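Local atomic coordinates of aminoglycoside N(6')acetyltransferase (Legionella pneumophila subsp. pneumophila, PDB entry 3F5B), a protein that probably transfers an acyl group, in the manner of GNAT-family acetyltransferases, to the 6'-amino group of aminoglycosides. Residues V142-G154 / P162-D174. Numbering follows the deposited sequence.
Sequences VHVYKKAGFEIIG and PVPHYKMKLCIED. With CHX (cyclohexane), chain D; EDO (1,2-ethanediol), chain I.
With CG beside its backbone N (chi1 -56°) and the chain extended to SE before bending at chi3 (69°), selenomethionine Met168 sends its methyl CE against helix 142-148, where it lies 3.7 Å from Lys146 CG and also meets Tyr145 CB, Phe150 CB and Ile152 CG1. A long, flexible, unbranched side chain suits this place, since it reaches from the strand to the helix. Ile152, its non-hydrogen-bonded partner, has CG1 anti to its carbonyl carbon (chi1 -63°), and the extended chain beyond carries CD1 over the centre of the Tyr166 ring, 3.6 Å from the centroid, a CH-pi contact; being branched, it also reaches the ring with CG2. Val142 CG2 meets that ring's edge at CD2. Farther along, the flat Phe150 ring gives Leu170 CB a face to pack on, offset toward the rim and 3.5 Å from CE1.

The antiparallel ladder begins with Glu151 and Lys169 bonding reciprocally, Glu151 N to Lys169 O at 2.8 Å. A classic beta bulge then sets Ile153 and Gly154 against Lys167, whose O receives Ile153 N at 2.7 Å and, weakly, Gly154 N. Gly149 ends the helix in a Schellman motif at positive phi, where a side chain would jam against the preceding carbonyl O. Backbone bonds thus hold the two strands together, while apolar groups join them to the helix, whose Tyr145 lines the cyclohexane pocket.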
ATOM      1  N   VAL A 142      -0.721 -11.773   3.210  1.00 26.36           N
ATOM      2  CA  VAL A 142      -1.053 -12.539   2.012  1.00 25.65           C
ATOM      3  C   VAL A 142      -2.559 -12.818   2.017  1.00 26.57           C
ATOM      4  O   VAL A 142      -3.245 -12.698   0.988  1.00 25.70           O
ATOM      5  CB  VAL A 142      -0.254 -13.897   1.978  1.00 25.25           C
ATOM      6  CG1 VAL A 142      -0.830 -14.891   0.975  1.00 24.89           C
ATOM      7  CG2 VAL A 142       1.246 -13.658   1.739  1.00 23.24           C
ATOM      8  N   HIS A 143      -3.056 -13.223   3.184  1.00 27.78           N
ATOM      9  CA  HIS A 143      -4.469 -13.548   3.361  1.00 28.03           C
ATOM     10  C   HIS A 143      -5.392 -12.334   3.127  1.00 26.56           C
ATOM     11  O   HIS A 143      -6.383 -12.402   2.384  1.00 24.53           O
ATOM     12  CB  HIS A 143      -4.706 -14.126   4.761  1.00 28.56           C
ATOM     13  CG  HIS A 143      -6.137 -14.461   5.018  1.00 31.39           C
ATOM     14  ND1 HIS A 143      -6.695 -15.661   4.634  1.00 31.47           N
ATOM     15  CD2 HIS A 143      -7.141 -13.735   5.563  1.00 31.62           C
ATOM     16  CE1 HIS A 143      -7.974 -15.674   4.968  1.00 32.20           C
ATOM     17  NE2 HIS A 143      -8.269 -14.518   5.528  1.00 32.93           N
ATOM     18  N   VAL A 144      -5.073 -11.230   3.778  1.00 25.40           N
ATOM     19  CA  VAL A 144      -5.817  -9.975   3.529  1.00 26.81           C
ATOM     20  C   VAL A 144      -5.770  -9.570   2.056  1.00 25.67           C
ATOM     21  O   VAL A 144      -6.787  -9.220   1.473  1.00 26.04           O
ATOM     22  CB  VAL A 144      -5.267  -8.839   4.414  1.00 27.32           C
ATOM     23  CG1 VAL A 144      -5.770  -7.493   3.955  1.00 28.65           C
ATOM     24  CG2 VAL A 144      -5.567  -9.128   5.905  1.00 25.94           C
ATOM     25  N   TYR A 145      -4.603  -9.614   1.426  1.00 26.31           N
ATOM     26  CA  TYR A 145      -4.559  -9.153   0.026  1.00 26.44           C
ATOM     27  C   TYR A 145      -5.378 -10.086  -0.849  1.00 26.74           C
ATOM     28  O   TYR A 145      -6.087  -9.632  -1.742  1.00 27.68           O
ATOM     29  CB  TYR A 145      -3.120  -9.035  -0.500  1.00 27.29           C
ATOM     30  CG  TYR A 145      -2.262  -8.130   0.349  1.00 28.56           C
ATOM     31  CD1 TYR A 145      -2.841  -7.133   1.137  1.00 27.98           C
ATOM     32  CD2 TYR A 145      -0.886  -8.276   0.377  1.00 28.59           C
ATOM     33  CE1 TYR A 145      -2.077  -6.304   1.923  1.00 28.48           C
ATOM     34  CE2 TYR A 145      -0.102  -7.432   1.163  1.00 29.79           C
ATOM     35  CZ  TYR A 145      -0.710  -6.463   1.930  1.00 29.72           C
ATOM     36  OH  TYR A 145       0.032  -5.631   2.706  1.00 31.54           O
ATOM     37  N   LYS A 146      -5.306 -11.399  -0.594  1.00 27.51           N
ATOM     38  CA  LYS A 146      -6.163 -12.328  -1.336  1.00 26.92           C
ATOM     39  C   LYS A 146      -7.651 -11.988  -1.139  1.00 26.98           C
ATOM     40  O   LYS A 146      -8.432 -12.039  -2.098  1.00 26.79           O
ATOM     41  CB  LYS A 146      -5.908 -13.802  -0.960  1.00 29.64           C
ATOM     42  CG  LYS A 146      -4.643 -14.396  -1.590  1.00 31.68           C
ATOM     43  CD  LYS A 146      -4.675 -15.919  -1.615  1.00 35.37           C
ATOM     44  CE  LYS A 146      -4.010 -16.480  -0.402  1.00 37.16           C
ATOM     45  NZ  LYS A 146      -3.886 -17.948  -0.553  1.00 38.83           N
ATOM     46  N   LYS A 147      -8.040 -11.686   0.097  1.00 26.78           N
ATOM     47  CA  LYS A 147      -9.413 -11.261   0.423  1.00 28.48           C
ATOM     48  C   LYS A 147      -9.834 -10.025  -0.372  1.00 27.25           C
ATOM     49  O   LYS A 147     -10.988  -9.902  -0.739  1.00 25.76           O
ATOM     50  CB  LYS A 147      -9.531 -10.913   1.912  1.00 31.28           C
ATOM     51  CG  LYS A 147     -10.399 -11.824   2.745  1.00 35.48           C
ATOM     52  CD  LYS A 147     -10.515 -11.316   4.206  1.00 36.99           C
ATOM     53  CE  LYS A 147     -11.853 -10.632   4.534  1.00 38.92           C
ATOM     54  NZ  LYS A 147     -13.013 -11.595   4.558  1.00 39.79           N
ATOM     55  N   ALA A 148      -8.878  -9.117  -0.599  1.00 26.12           N
ATOM     56  CA  ALA A 148      -9.096  -7.883  -1.339  1.00 26.76           C
ATOM     57  C   ALA A 148      -9.178  -8.133  -2.836  1.00 27.48           C
ATOM     58  O   ALA A 148      -9.582  -7.250  -3.589  1.00 28.31           O
ATOM     59  CB  ALA A 148      -7.991  -6.844  -1.009  1.00 27.55           C
ATOM     60  N   GLY A 149      -8.851  -9.344  -3.271  1.00 26.92           N
ATOM     61  CA  GLY A 149      -8.927  -9.655  -4.700  1.00 28.17           C
ATOM     62  C   GLY A 149      -7.595  -9.736  -5.417  1.00 28.75           C
ATOM     63  O   GLY A 149      -7.569  -9.974  -6.630  1.00 29.05           O
ATOM     64  N   PHE A 150      -6.486  -9.537  -4.693  1.00 28.49           N
ATOM     65  CA  PHE A 150      -5.151  -9.714  -5.295  1.00 28.11           C
ATOM     66  C   PHE A 150      -4.874 -11.191  -5.586  1.00 29.26           C
ATOM     67  O   PHE A 150      -5.209 -12.063  -4.784  1.00 27.60           O
ATOM     68  CB  PHE A 150      -4.037  -9.184  -4.385  1.00 27.54           C
ATOM     69  CG  PHE A 150      -3.894  -7.675  -4.385  1.00 28.41           C
ATOM     70  CD1 PHE A 150      -3.009  -7.045  -5.258  1.00 27.87           C
ATOM     71  CD2 PHE A 150      -4.617  -6.898  -3.474  1.00 29.13           C
ATOM     72  CE1 PHE A 150      -2.846  -5.672  -5.267  1.00 28.68           C
ATOM     73  CE2 PHE A 150      -4.481  -5.498  -3.453  1.00 29.88           C
ATOM     74  CZ  PHE A 150      -3.584  -4.873  -4.355  1.00 30.54           C
ATOM     75  N   GLU A 151      -4.238 -11.468  -6.716  1.00 29.22           N
ATOM     76  CA  GLU A 151      -3.877 -12.837  -7.063  1.00 30.72           C
ATOM     77  C   GLU A 151      -2.357 -12.995  -7.170  1.00 29.44           C
ATOM     78  O   GLU A 151      -1.689 -12.116  -7.693  1.00 29.44           O
ATOM     79  CB  GLU A 151      -4.548 -13.236  -8.386  1.00 34.67           C
ATOM     80  CG  GLU A 151      -6.044 -13.519  -8.227  1.00 37.95           C
ATOM     81  CD  GLU A 151      -6.698 -14.034  -9.504  1.00 41.27           C
ATOM     82  OE1 GLU A 151      -6.296 -13.607 -10.622  1.00 42.92           O
ATOM     83  OE2 GLU A 151      -7.627 -14.866  -9.388  1.00 42.60           O
ATOM     84  N   ILE A 152      -1.822 -14.098  -6.649  1.00 28.48           N
ATOM     85  CA  ILE A 152      -0.377 -14.388  -6.725  1.00 28.51           C
ATOM     86  C   ILE A 152      -0.003 -14.633  -8.169  1.00 28.33           C
ATOM     87  O   ILE A 152      -0.578 -15.502  -8.836  1.00 25.65           O
ATOM     88  CB  ILE A 152       0.014 -15.586  -5.840  1.00 28.73           C
ATOM     89  CG1 ILE A 152      -0.254 -15.274  -4.359  1.00 28.68           C
ATOM     90  CG2 ILE A 152       1.493 -15.981  -6.042  1.00 30.32           C
ATOM     91  CD1 ILE A 152      -0.288 -16.556  -3.449  1.00 27.33           C
ATOM     92  N   ILE A 153       0.913 -13.836  -8.694  1.00 27.60           N
ATOM     93  CA  ILE A 153       1.311 -14.075 -10.079  1.00 29.15           C
ATOM     94  C   ILE A 153       2.753 -14.569 -10.206  1.00 29.32           C
ATOM     95  O   ILE A 153       3.203 -14.912 -11.300  1.00 30.24           O
ATOM     96  CB  ILE A 153       1.070 -12.849 -10.996  1.00 29.99           C
ATOM     97  CG1 ILE A 153       1.787 -11.614 -10.467  1.00 28.32           C
ATOM     98  CG2 ILE A 153      -0.454 -12.579 -11.164  1.00 30.68           C
ATOM     99  CD1 ILE A 153       2.104 -10.561 -11.537  1.00 29.94           C
ATOM    100  N   GLY A 154       3.470 -14.620  -9.093  1.00 28.98           N
ATOM    101  CA  GLY A 154       4.837 -15.128  -9.128  1.00 28.63           C
ATOM    102  C   GLY A 154       5.492 -15.025  -7.781  1.00 27.60           C
ATOM    103  O   GLY A 154       4.889 -14.517  -6.820  1.00 27.78           O
ATOM    104  N   PRO A 162      16.401 -10.575   1.176  1.00 27.95           N
ATOM    105  CA  PRO A 162      16.466 -11.708   0.233  1.00 27.12           C
ATOM    106  C   PRO A 162      15.877 -13.031   0.746  1.00 26.56           C
ATOM    107  O   PRO A 162      16.589 -14.023   0.882  1.00 25.75           O
ATOM    108  CB  PRO A 162      17.975 -11.852  -0.080  1.00 27.11           C
ATOM    109  CG  PRO A 162      18.685 -11.165   1.036  1.00 27.93           C
ATOM    110  CD  PRO A 162      17.749 -10.124   1.609  1.00 28.45           C
ATOM    111  N   VAL A 163      14.580 -12.995   1.007  1.00 25.82           N
ATOM    112  CA  VAL A 163      13.777 -14.143   1.367  1.00 26.54           C
ATOM    113  C   VAL A 163      12.636 -14.222   0.334  1.00 26.56           C
ATOM    114  O   VAL A 163      12.413 -13.271  -0.433  1.00 26.76           O
ATOM    115  CB  VAL A 163      13.198 -13.978   2.803  1.00 26.91           C
ATOM    116  CG1 VAL A 163      14.353 -13.892   3.822  1.00 28.38           C
ATOM    117  CG2 VAL A 163      12.326 -12.750   2.898  1.00 27.26           C
ATOM    118  N   PRO A 164      11.908 -15.351   0.294  1.00 26.25           N
ATOM    119  CA  PRO A 164      10.825 -15.399  -0.691  1.00 25.65           C
ATOM    120  C   PRO A 164       9.684 -14.412  -0.447  1.00 24.92           C
ATOM    121  O   PRO A 164       9.268 -14.191   0.710  1.00 24.78           O
ATOM    122  CB  PRO A 164      10.354 -16.867  -0.624  1.00 25.45           C
ATOM    123  CG  PRO A 164      11.584 -17.616  -0.129  1.00 26.14           C
ATOM    124  CD  PRO A 164      12.122 -16.664   0.924  1.00 25.67           C
ATOM    125  N   HIS A 165       9.199 -13.820  -1.544  1.00 23.23           N
ATOM    126  CA  HIS A 165       8.075 -12.886  -1.557  1.00 24.30           C
ATOM    127  C   HIS A 165       7.149 -13.287  -2.711  1.00 25.20           C
ATOM    128  O   HIS A 165       7.584 -13.931  -3.669  1.00 26.70           O
ATOM    129  CB  HIS A 165       8.534 -11.431  -1.806  1.00 23.68           C
ATOM    130  CG  HIS A 165       9.358 -10.844  -0.711  1.00 24.65           C
ATOM    131  ND1 HIS A 165       8.967  -9.728   0.008  1.00 26.46           N
ATOM    132  CD2 HIS A 165      10.568 -11.199  -0.225  1.00 22.90           C
ATOM    133  CE1 HIS A 165       9.901  -9.430   0.895  1.00 24.36           C
ATOM    134  NE2 HIS A 165      10.884 -10.302   0.765  1.00 27.33           N
ATOM    135  N   TYR A 166       5.884 -12.908  -2.625  1.00 26.33           N
ATOM    136  CA  TYR A 166       4.953 -13.092  -3.727  1.00 27.12           C
ATOM    137  C   TYR A 166       4.863 -11.786  -4.513  1.00 27.94           C
ATOM    138  O   TYR A 166       4.959 -10.724  -3.938  1.00 28.23           O
ATOM    139  CB  TYR A 166       3.549 -13.380  -3.200  1.00 28.10           C
ATOM    140  CG  TYR A 166       3.318 -14.795  -2.683  1.00 28.53           C
ATOM    141  CD1 TYR A 166       3.684 -15.902  -3.446  1.00 29.25           C
ATOM    142  CD2 TYR A 166       2.692 -15.011  -1.449  1.00 29.88           C
ATOM    143  CE1 TYR A 166       3.449 -17.220  -2.989  1.00 29.29           C
ATOM    144  CE2 TYR A 166       2.439 -16.329  -0.960  1.00 29.85           C
ATOM    145  CZ  TYR A 166       2.822 -17.410  -1.744  1.00 29.23           C
ATOM    146  OH  TYR A 166       2.599 -18.669  -1.300  1.00 30.09           O
ATOM    147  N   LYS A 167       4.649 -11.888  -5.817  1.00 28.17           N
ATOM    148  CA  LYS A 167       4.195 -10.767  -6.599  1.00 29.41           C
ATOM    149  C   LYS A 167       2.693 -10.996  -6.750  1.00 29.33           C
ATOM    150  O   LYS A 167       2.276 -12.086  -7.169  1.00 29.15           O
ATOM    151  CB  LYS A 167       4.887 -10.781  -7.956  1.00 31.53           C
ATOM    152  CG  LYS A 167       5.295  -9.404  -8.437  1.00 37.03           C
ATOM    153  CD  LYS A 167       5.761  -9.399  -9.893  1.00 38.22           C
ATOM    154  CE  LYS A 167       5.778  -7.978 -10.427  1.00 40.88           C
ATOM    155  NZ  LYS A 167       5.246  -7.953 -11.840  1.00 42.36           N
HETATM  156  N   MSE A 168       1.881 -10.002  -6.376  1.00 28.21           N
HETATM  157  CA  MSE A 168       0.418 -10.152  -6.406  1.00 26.95           C
HETATM  158  C   MSE A 168      -0.173  -9.015  -7.210  1.00 27.12           C
HETATM  159  O   MSE A 168       0.368  -7.916  -7.198  1.00 26.95           O
HETATM  160  CB  MSE A 168      -0.159 -10.159  -4.988  1.00 26.13           C
HETATM  161  CG  MSE A 168       0.462 -11.245  -4.103  1.00 25.57           C
HETATM  162 SE   MSE A 168      -0.244 -11.389  -2.318  0.70 23.77          SE
HETATM  163  CE  MSE A 168      -1.971 -12.068  -2.765  1.00 25.91           C
ATOM    164  N   LYS A 169      -1.280  -9.277  -7.896  1.00 26.60           N
ATOM    165  CA  LYS A 169      -1.820  -8.330  -8.855  1.00 28.76           C
ATOM    166  C   LYS A 169      -3.333  -8.213  -8.675  1.00 29.36           C
ATOM    167  O   LYS A 169      -4.025  -9.230  -8.415  1.00 29.33           O
ATOM    168  CB  LYS A 169      -1.457  -8.786 -10.282  1.00 28.83           C
ATOM    169  CG  LYS A 169      -2.103  -7.997 -11.419  1.00 31.58           C
ATOM    170  CD  LYS A 169      -1.897  -8.666 -12.798  1.00 33.42           C
ATOM    171  CE  LYS A 169      -2.955  -9.721 -13.076  1.00 35.38           C
ATOM    172  NZ  LYS A 169      -2.755 -10.560 -14.344  1.00 36.63           N
ATOM    173  N   LEU A 170      -3.829  -6.978  -8.780  1.00 29.34           N
ATOM    174  CA  LEU A 170      -5.269  -6.703  -8.730  0.50 29.79           C
ATOM    175  C   LEU A 170      -5.712  -5.921  -9.960  1.00 29.61           C
ATOM    176  O   LEU A 170      -5.074  -4.939 -10.328  1.00 28.77           O
ATOM    177  CB  LEU A 170      -5.624  -5.934  -7.452  0.50 29.45           C
ATOM    178  CG  LEU A 170      -7.067  -5.457  -7.243  0.50 29.88           C
ATOM    179  CD1 LEU A 170      -8.039  -6.616  -7.283  0.50 30.05           C
ATOM    180  CD2 LEU A 170      -7.168  -4.731  -5.919  0.50 29.74           C
ATOM    181  N   CYS A 171      -6.809  -6.362 -10.572  1.00 29.85           N
ATOM    182  CA  CYS A 171      -7.389  -5.658 -11.709  0.50 30.18           C
ATOM    183  C   CYS A 171      -8.421  -4.626 -11.247  1.00 30.83           C
ATOM    184  O   CYS A 171      -9.485  -4.985 -10.743  1.00 30.93           O
ATOM    185  CB  CYS A 171      -8.005  -6.648 -12.695  0.50 29.76           C
ATOM    186  SG  CYS A 171      -8.987  -5.870 -13.967  0.50 29.22           S
ATOM    187  N   ILE A 172      -8.099  -3.349 -11.435  1.00 30.31           N
ATOM    188  CA  ILE A 172      -8.975  -2.265 -10.969  1.00 30.67           C
ATOM    189  C   ILE A 172     -10.379  -2.354 -11.586  1.00 31.99           C
ATOM    190  O   ILE A 172     -11.374  -2.127 -10.898  1.00 31.10           O
ATOM    191  CB  ILE A 172      -8.287  -0.887 -11.135  1.00 30.76           C
ATOM    192  CG1 ILE A 172      -6.976  -0.890 -10.311  1.00 30.56           C
ATOM    193  CG2 ILE A 172      -9.225   0.295 -10.808  1.00 31.32           C
ATOM    194  CD1 ILE A 172      -6.270   0.462 -10.179  1.00 29.87           C
ATOM    195  N   GLU A 173     -10.467  -2.747 -12.855  1.00 32.43           N
ATOM    196  CA  GLU A 173     -11.772  -2.825 -13.504  1.00 34.84           C
ATOM    197  C   GLU A 173     -12.624  -3.994 -12.993  1.00 35.32           C
ATOM    198  O   GLU A 173     -13.838  -3.856 -12.875  1.00 35.82           O
ATOM    199  CB  GLU A 173     -11.647  -2.795 -15.027  1.00 36.02           C
ATOM    200  CG  GLU A 173     -11.220  -1.413 -15.602  1.00 37.36           C
ATOM    201  CD  GLU A 173     -12.177  -0.233 -15.278  1.00 38.94           C
ATOM    202  OE1 GLU A 173     -13.407  -0.346 -15.477  1.00 38.82           O
ATOM    203  OE2 GLU A 173     -11.687   0.837 -14.843  1.00 40.29           O
ATOM    204  N   ASP A 174     -11.992  -5.110 -12.637  1.00 35.39           N
ATOM    205  CA  ASP A 174     -12.682  -6.169 -11.898  1.00 36.25           C
ATOM    206  C   ASP A 174     -13.171  -5.664 -10.558  1.00 36.15           C
ATOM    207  O   ASP A 174     -14.307  -5.935 -10.174  1.00 35.75           O
ATOM    208  CB  ASP A 174     -11.773  -7.361 -11.641  1.00 37.97           C
ATOM    209  CG  ASP A 174     -11.583  -8.220 -12.856  1.00 40.17           C
ATOM    210  OD1 ASP A 174     -12.470  -8.234 -13.736  1.00 41.38           O
ATOM    211  OD2 ASP A 174     -10.531  -8.889 -12.943  1.00 42.59           O
TER
HETATM  212  C1  CHX D 182       4.873  -5.152   3.996  1.00 51.46           C
HETATM  213  C2  CHX D 182       3.940  -3.938   4.020  1.00 49.97           C
HETATM  214  C3  CHX D 182       3.627  -3.440   2.603  1.00 50.23           C
HETATM  215  C4  CHX D 182       2.827  -4.480   1.809  1.00 50.70           C
HETATM  216  C5  CHX D 182       3.178  -5.929   2.197  1.00 50.10           C
HETATM  217  C6  CHX D 182       4.580  -6.097   2.813  1.00 50.60           C
HETATM  218  C1  EDO I 187      -2.037  -7.397   6.675  1.00 47.56           C
HETATM  219  O1  EDO I 187      -1.975  -7.903   8.028  1.00 45.53           O
HETATM  220  C2  EDO I 187      -1.777  -5.892   6.652  1.00 48.79           C
HETATM  221  O2  EDO I 187      -0.835  -5.527   5.625  1.00 49.43           O